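Local coordinates for protein probable ubiquitin-conjugating enzyme E2 7 (Caenorhabditis elegans, PDB 1PZV) that probably catalyses the covalent attachment of ubiquitin to other proteins, taking activated ubiquitin from an E1 enzyme as a thioester on its own cysteine, at residues Leu7-Gln11 with Asp62-Lys66. Sequence-based numbering, arbitrary orientation.
Sequences LLKKQ and DYPQK
Tyr63 reaches out of the loop 62-66 and sets its ring against three side chains of the helical segment 7-11: Leu7, Leu8 and Gln11. Its CB points toward the helix. With CG anti to the backbone N (chi1 171°), the ring is carried out along the helix, and Tyr63 CG comes within 4.2 Å of Leu8 CD2. The next atom, Tyr63 CD1, meets both leucines: Leu8 CD2 lies 3.4 Å from it, Leu8 CG a little farther off, and Leu7 CD2 is at the looser distance of 4.0 Å. Both leucine methyls approach the ring obliquely. One step on, Tyr63 CE1 still touches Leu8 CD2, at 3.5 Å, and begins to meet the amide of Gln11. At the tip, OH sits beside that amide. Gln11 comes from the opposite direction, its CD at the ring edge in the ring plane, with the amide plane turned 85° from the ring.

Leu7 has a second partner in Pro64. Leu7 CG lies anti to its own backbone N (chi1 -176°), and from there the Leu7 CD2 branch reaches Pro64 CG at 3.4 Å, the two side chains running past each other in opposite directions. Were Tyr63 cut back to an alanine, a gap would probably open beside Leu8 CD2 and the Gln11 amide would lose its neighbour at the ring edge.

Beyond the two segments, Phe59 meets the Tyr63 ring edge-to-face and also touches Leu8, while Val115 of helix 115-127 packs on both Tyr63 and Gln11. The contact thus ties the N-terminal helix 5-17 to the loop joining strands 52-58 and 69-72 of the antiparallel meander, within the alpha/beta UBC fold of E2 enzymes and away from the predicted active-site Cys88.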
ATOM      1  N   LEU A   7      11.681  14.321  10.303  1.00 58.22           N
ATOM      2  CA  LEU A   7      11.649  13.827   8.933  1.00 59.10           C
ATOM      3  C   LEU A   7      10.225  13.478   8.497  1.00 59.77           C
ATOM      4  O   LEU A   7       9.812  13.806   7.378  1.00 58.51           O
ATOM      5  CB  LEU A   7      12.568  12.605   8.799  1.00 60.20           C
ATOM      6  CG  LEU A   7      12.796  11.923   7.438  1.00 61.42           C
ATOM      7  CD1 LEU A   7      13.464  12.867   6.427  1.00 56.91           C
ATOM      8  CD2 LEU A   7      13.662  10.690   7.672  1.00 60.38           C
ATOM      9  N   LEU A   8       9.476  12.817   9.379  1.00 60.32           N
ATOM     10  CA  LEU A   8       8.096  12.444   9.074  1.00 59.58           C
ATOM     11  C   LEU A   8       7.214  13.665   8.908  1.00 59.32           C
ATOM     12  O   LEU A   8       6.352  13.691   8.031  1.00 60.62           O
ATOM     13  CB  LEU A   8       7.512  11.539  10.163  1.00 58.31           C
ATOM     14  CG  LEU A   8       7.942  10.070  10.092  1.00 59.43           C
ATOM     15  CD1 LEU A   8       7.243   9.252  11.185  1.00 58.13           C
ATOM     16  CD2 LEU A   8       7.596   9.514   8.716  1.00 59.02           C
ATOM     17  N   LYS A   9       7.416  14.680   9.741  1.00 58.41           N
ATOM     18  CA  LYS A   9       6.602  15.886   9.625  1.00 59.60           C
ATOM     19  C   LYS A   9       6.867  16.527   8.266  1.00 58.72           C
ATOM     20  O   LYS A   9       5.954  17.017   7.596  1.00 58.19           O
ATOM     21  CB  LYS A   9       6.922  16.878  10.756  1.00 59.99           C
ATOM     22  CG  LYS A   9       6.426  16.430  12.138  1.00 63.40           C
ATOM     23  CD  LYS A   9       6.880  17.377  13.253  1.00 66.38           C
ATOM     24  CE  LYS A   9       6.583  16.820  14.658  1.00 67.83           C
ATOM     25  NZ  LYS A   9       7.155  17.674  15.763  1.00 67.34           N
ATOM     26  N   LYS A  10       8.130  16.503   7.860  1.00 58.42           N
ATOM     27  CA  LYS A  10       8.532  17.073   6.583  1.00 56.33           C
ATOM     28  C   LYS A  10       7.945  16.250   5.442  1.00 55.13           C
ATOM     29  O   LYS A  10       7.339  16.808   4.532  1.00 53.78           O
ATOM     30  CB  LYS A  10      10.070  17.115   6.484  1.00 55.79           C
ATOM     31  CG  LYS A  10      10.628  17.490   5.116  1.00 54.12           C
ATOM     32  CD  LYS A  10      10.225  18.887   4.711  1.00 54.19           C
ATOM     33  CE  LYS A  10      10.422  19.091   3.212  1.00 55.26           C
ATOM     34  NZ  LYS A  10       9.910  20.417   2.739  1.00 54.67           N
ATOM     35  N   GLN A  11       8.119  14.929   5.497  1.00 54.07           N
ATOM     36  CA  GLN A  11       7.607  14.053   4.448  1.00 54.68           C
ATOM     37  C   GLN A  11       6.080  14.102   4.320  1.00 55.06           C
ATOM     38  O   GLN A  11       5.545  14.186   3.198  1.00 54.78           O
ATOM     39  CB  GLN A  11       8.082  12.610   4.674  1.00 54.21           C
ATOM     40  CG  GLN A  11       9.595  12.453   4.533  1.00 54.57           C
ATOM     41  CD  GLN A  11      10.056  11.009   4.534  1.00 52.34           C
ATOM     42  OE1 GLN A  11      11.241  10.723   4.401  1.00 52.75           O
ATOM     43  NE2 GLN A  11       9.120  10.094   4.682  1.00 53.89           N
ATOM     44  N   ASP A  62      12.529   4.798  14.837  1.00 75.89           N
ATOM     45  CA  ASP A  62      13.762   5.032  14.077  1.00 75.89           C
ATOM     46  C   ASP A  62      13.516   4.911  12.570  1.00 74.97           C
ATOM     47  O   ASP A  62      14.305   4.302  11.850  1.00 73.88           O
ATOM     48  CB  ASP A  62      14.796   3.994  14.495  1.00 77.19           C
ATOM     49  CG  ASP A  62      14.218   2.586  14.519  1.00 79.21           C
ATOM     50  OD1 ASP A  62      13.265   2.350  15.298  1.00 79.93           O
ATOM     51  OD2 ASP A  62      14.703   1.721  13.759  1.00 80.34           O
ATOM     52  N   TYR A  63      12.424   5.509  12.113  1.00 74.65           N
ATOM     53  CA  TYR A  63      12.007   5.467  10.715  1.00 75.85           C
ATOM     54  C   TYR A  63      13.056   5.322   9.604  1.00 78.09           C
ATOM     55  O   TYR A  63      13.117   4.286   8.932  1.00 80.72           O
ATOM     56  CB  TYR A  63      11.137   6.682  10.401  1.00 72.40           C
ATOM     57  CG  TYR A  63      10.830   6.856   8.927  1.00 68.81           C
ATOM     58  CD1 TYR A  63      10.705   8.131   8.379  1.00 67.33           C
ATOM     59  CD2 TYR A  63      10.660   5.757   8.082  1.00 66.25           C
ATOM     60  CE1 TYR A  63      10.421   8.312   7.036  1.00 65.01           C
ATOM     61  CE2 TYR A  63      10.377   5.933   6.732  1.00 65.48           C
ATOM     62  CZ  TYR A  63      10.260   7.218   6.219  1.00 63.96           C
ATOM     63  OH  TYR A  63       9.982   7.426   4.889  1.00 64.13           O
ATOM     64  N   PRO A  64      13.884   6.355   9.386  1.00 77.57           N
ATOM     65  CA  PRO A  64      14.887   6.256   8.324  1.00 77.05           C
ATOM     66  C   PRO A  64      15.446   4.848   8.106  1.00 77.83           C
ATOM     67  O   PRO A  64      15.359   4.308   7.006  1.00 77.42           O
ATOM     68  CB  PRO A  64      15.954   7.244   8.772  1.00 76.98           C
ATOM     69  CG  PRO A  64      15.164   8.278   9.473  1.00 77.33           C
ATOM     70  CD  PRO A  64      14.206   7.462  10.302  1.00 76.95           C
ATOM     71  N   GLN A  65      16.008   4.248   9.152  1.00 78.86           N
ATOM     72  CA  GLN A  65      16.591   2.912   9.023  1.00 80.37           C
ATOM     73  C   GLN A  65      15.740   1.822   9.615  1.00 80.50           C
ATOM     74  O   GLN A  65      16.184   1.083  10.483  1.00 81.16           O
ATOM     75  CB  GLN A  65      17.982   2.848   9.664  1.00 81.07           C
ATOM     76  CG  GLN A  65      18.069   3.447  11.053  1.00 80.31           C
ATOM     77  CD  GLN A  65      18.823   4.765  11.047  1.00 81.79           C
ATOM     78  OE1 GLN A  65      18.899   5.463  12.070  1.00 82.60           O
ATOM     79  NE2 GLN A  65      19.396   5.112   9.888  1.00 78.82           N
ATOM     80  N   LYS A  66      14.513   1.724   9.128  1.00 81.58           N
ATOM     81  CA  LYS A  66      13.574   0.713   9.588  1.00 80.83           C
ATOM     82  C   LYS A  66      12.264   1.014   8.880  1.00 77.56           C
ATOM     83  O   LYS A  66      11.627   2.035   9.131  1.00 77.06           O
ATOM     84  CB  LYS A  66      13.413   0.785  11.112  1.00 84.14           C
ATOM     85  CG  LYS A  66      12.366  -0.161  11.691  1.00 88.99           C
ATOM     86  CD  LYS A  66      12.641  -1.627  11.377  1.00 91.34           C
ATOM     87  CE  LYS A  66      11.484  -2.500  11.876  1.00 92.87           C
ATOM     88  NZ  LYS A  66      11.683  -3.948  11.595  1.00 93.24           N
TER